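Local atomic coordinates of type II secretion system protein C (Vibrio cholerae, PDB entry 2I6V), a protein that is an inner-membrane component that probably takes part in the type II secretion system exporting proteins such as cholera toxin through the outer membrane. Residues Ile35-Asp39 / Leu72-Arg76. Sequence-based numbering, arbitrary orientation.
Sequences IGLQD and LTVER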
ATOM      1  N   ILE A  35       1.934  -7.136  10.071  1.00 10.54           N
ATOM      2  CA  ILE A  35       1.399  -7.437   8.734  1.00 11.59           C
ATOM      3  C   ILE A  35       2.479  -7.922   7.772  1.00 10.55           C
ATOM      4  O   ILE A  35       2.176  -8.373   6.670  1.00 12.86           O
ATOM      5  CB  ILE A  35       0.609  -6.247   8.108  1.00 10.91           C
ATOM      6  CG1 ILE A  35       1.530  -5.068   7.810  1.00 11.54           C
ATOM      7  CG2 ILE A  35      -0.572  -5.788   8.996  1.00 11.42           C
ATOM      8  CD1 ILE A  35       0.770  -3.868   7.282  1.00 11.93           C
ATOM      9  N   GLY A  36       3.736  -7.831   8.201  1.00 11.30           N
ATOM     10  CA  GLY A  36       4.842  -8.422   7.465  1.00 11.39           C
ATOM     11  C   GLY A  36       5.426  -7.548   6.381  1.00 12.21           C
ATOM     12  O   GLY A  36       5.997  -8.061   5.423  1.00 15.18           O
ATOM     13  N   LEU A  37       5.295  -6.236   6.522  1.00 11.64           N
ATOM     14  CA  LEU A  37       5.950  -5.334   5.575  1.00 11.12           C
ATOM     15  C   LEU A  37       7.416  -5.149   5.931  1.00 11.33           C
ATOM     16  O   LEU A  37       7.830  -5.369   7.076  1.00 12.04           O
ATOM     17  CB  LEU A  37       5.257  -3.969   5.560  1.00 11.72           C
ATOM     18  CG  LEU A  37       3.925  -3.895   4.820  1.00 11.69           C
ATOM     19  CD1 LEU A  37       3.308  -2.517   5.011  1.00 12.13           C
ATOM     20  CD2 LEU A  37       4.148  -4.188   3.342  1.00 12.15           C
ATOM     21  N   GLN A  38       8.205  -4.741   4.940  1.00 11.71           N
ATOM     22  CA  GLN A  38       9.607  -4.436   5.146  1.00 11.75           C
ATOM     23  C   GLN A  38       9.918  -3.132   4.436  1.00 11.20           C
ATOM     24  O   GLN A  38       9.384  -2.869   3.353  1.00 10.19           O
ATOM     25  CB  GLN A  38      10.493  -5.568   4.614  1.00 15.54           C
ATOM     26  CG  GLN A  38      10.284  -6.865   5.376  1.00 19.08           C
ATOM     27  CD  GLN A  38      11.235  -7.966   4.945  1.00 25.98           C
ATOM     28  OE1 GLN A  38      12.111  -7.754   4.108  1.00 25.73           O
ATOM     29  NE2 GLN A  38      11.056  -9.156   5.516  1.00 28.30           N
ATOM     30  N   ASP A  39      10.747  -2.309   5.072  1.00 10.38           N
ATOM     31  CA  ASP A  39      11.164  -1.050   4.471  1.00  9.19           C
ATOM     32  C   ASP A  39      11.736  -1.340   3.079  1.00 10.36           C
ATOM     33  O   ASP A  39      12.508  -2.289   2.900  1.00 11.73           O
ATOM     34  CB  ASP A  39      12.227  -0.354   5.326  1.00  9.77           C
ATOM     35  CG  ASP A  39      12.678   0.956   4.719  1.00 11.42           C
ATOM     36  OD1 ASP A  39      11.829   1.855   4.594  1.00 12.24           O
ATOM     37  OD2 ASP A  39      13.877   1.086   4.359  1.00 13.73           O
ATOM     38  N   LEU A  72      -2.673  -5.159   0.433  1.00 13.69           N
ATOM     39  CA  LEU A  72      -1.664  -4.410  -0.294  1.00 12.94           C
ATOM     40  C   LEU A  72      -0.751  -5.434  -0.951  1.00 12.81           C
ATOM     41  O   LEU A  72      -0.176  -6.279  -0.270  1.00 12.34           O
ATOM     42  CB  LEU A  72      -0.874  -3.554   0.690  1.00 13.69           C
ATOM     43  CG  LEU A  72       0.173  -2.569   0.188  1.00 15.09           C
ATOM     44  CD1 LEU A  72      -0.459  -1.441  -0.628  1.00 15.14           C
ATOM     45  CD2 LEU A  72       0.910  -1.999   1.391  1.00 16.14           C
ATOM     46  N   THR A  73      -0.633  -5.374  -2.276  1.00 10.58           N
ATOM     47  CA  THR A  73       0.254  -6.282  -2.981  1.00 10.72           C
ATOM     48  C   THR A  73       1.614  -5.613  -3.053  1.00 11.63           C
ATOM     49  O   THR A  73       1.725  -4.489  -3.544  1.00 12.15           O
ATOM     50  CB  THR A  73      -0.240  -6.575  -4.413  1.00 10.49           C
ATOM     51  OG1 THR A  73      -1.555  -7.151  -4.363  1.00 11.89           O
ATOM     52  CG2 THR A  73       0.709  -7.552  -5.116  1.00 13.63           C
ATOM     53  N   VAL A  74       2.645  -6.295  -2.568  1.00 10.49           N
ATOM     54  CA  VAL A  74       3.998  -5.724  -2.645  1.00 10.44           C
ATOM     55  C   VAL A  74       4.952  -6.632  -3.408  1.00 11.82           C
ATOM     56  O   VAL A  74       4.730  -7.840  -3.495  1.00 11.77           O
ATOM     57  CB  VAL A  74       4.594  -5.432  -1.255  1.00  9.49           C
ATOM     58  CG1 VAL A  74       3.678  -4.486  -0.468  1.00 12.31           C
ATOM     59  CG2 VAL A  74       4.839  -6.735  -0.486  1.00 11.52           C
ATOM     60  N   GLU A  75       6.011  -6.036  -3.946  1.00 10.31           N
ATOM     61  CA  GLU A  75       7.065  -6.781  -4.621  1.00 10.86           C
ATOM     62  C   GLU A  75       8.329  -6.692  -3.772  1.00 11.91           C
ATOM     63  O   GLU A  75       8.729  -5.602  -3.353  1.00 12.50           O
ATOM     64  CB  GLU A  75       7.317  -6.188  -6.002  1.00 13.25           C
ATOM     65  CG  GLU A  75       8.054  -7.097  -6.962  1.00 19.09           C
ATOM     66  CD  GLU A  75       7.841  -6.668  -8.401  1.00 22.42           C
ATOM     67  OE1 GLU A  75       8.338  -5.585  -8.771  1.00 23.72           O
ATOM     68  OE2 GLU A  75       7.153  -7.396  -9.156  1.00 26.41           O
ATOM     69  N   ARG A  76       8.942  -7.847  -3.517  1.00 10.00           N
ATOM     70  CA  ARG A  76      10.119  -7.948  -2.678  1.00 10.26           C
ATOM     71  C   ARG A  76      10.996  -9.047  -3.270  1.00 13.09           C
ATOM     72  O   ARG A  76      10.538 -10.170  -3.457  1.00 13.94           O
ATOM     73  CB  ARG A  76       9.714  -8.289  -1.232  1.00 11.13           C
ATOM     74  CG  ARG A  76      10.878  -8.371  -0.261  1.00 11.97           C
ATOM     75  CD  ARG A  76      10.433  -8.999   1.059  1.00 13.71           C
ATOM     76  NE  ARG A  76       9.355  -8.219   1.649  1.00 13.13           N
ATOM     77  CZ  ARG A  76       8.512  -8.673   2.569  1.00 15.08           C
ATOM     78  NH1 ARG A  76       8.620  -9.921   3.009  1.00 15.57           N
ATOM     79  NH2 ARG A  76       7.551  -7.880   3.038  1.00 12.94           N
TER
HETATM   80  O   HOH W   1       6.386 -10.946   4.686  1.00 21.72           O
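R76, the last residue of strand 69-76, reaches across to the loop that follows helix 29-34 and takes hold of it at G36 and Q38, a worked example in this PDZ domain of how one arginine can join a helix exit to a strand. Its NH2 donates to the carbonyl O of G36 at 2.9 Å, with an N-H...O angle of 152°; the acceptor lies near the guanidinium plane and the donor in the carbonyl plane. A water makes a second link, giving a hydrogen to G36 O and accepting one from R76 NH1, so the carbonyl is gripped twice. The side chain of Q38 covers one guanidinium face: its CD sits 3.6 Å above the plane, over the centre, and the amide is stacked only 3° from parallel. With chi1 at -64°, CG of Q38 stands beside its own backbone N, and the extended chain beyond carries the amide over that face.

Deeper in, CD2 of L37 meets CG1 of V74 at 3.9 Å and approaches CD2 of L72 more loosely, while L37 also touches V83 on the adjoining strand 79-86. Further out, OD2 of D41 forms a salt bridge with R76 NH2 and accepts a hydrogen bond from the backbone N of Q38, so a single oxygen ties the arginine to the loop backbone and probably steadies the guanidinium's charge. G36 leaves the helix with positive phi in a Schellman motif, and the carbonyl O of this same residue receives the hydrogen bond from R76 NH2.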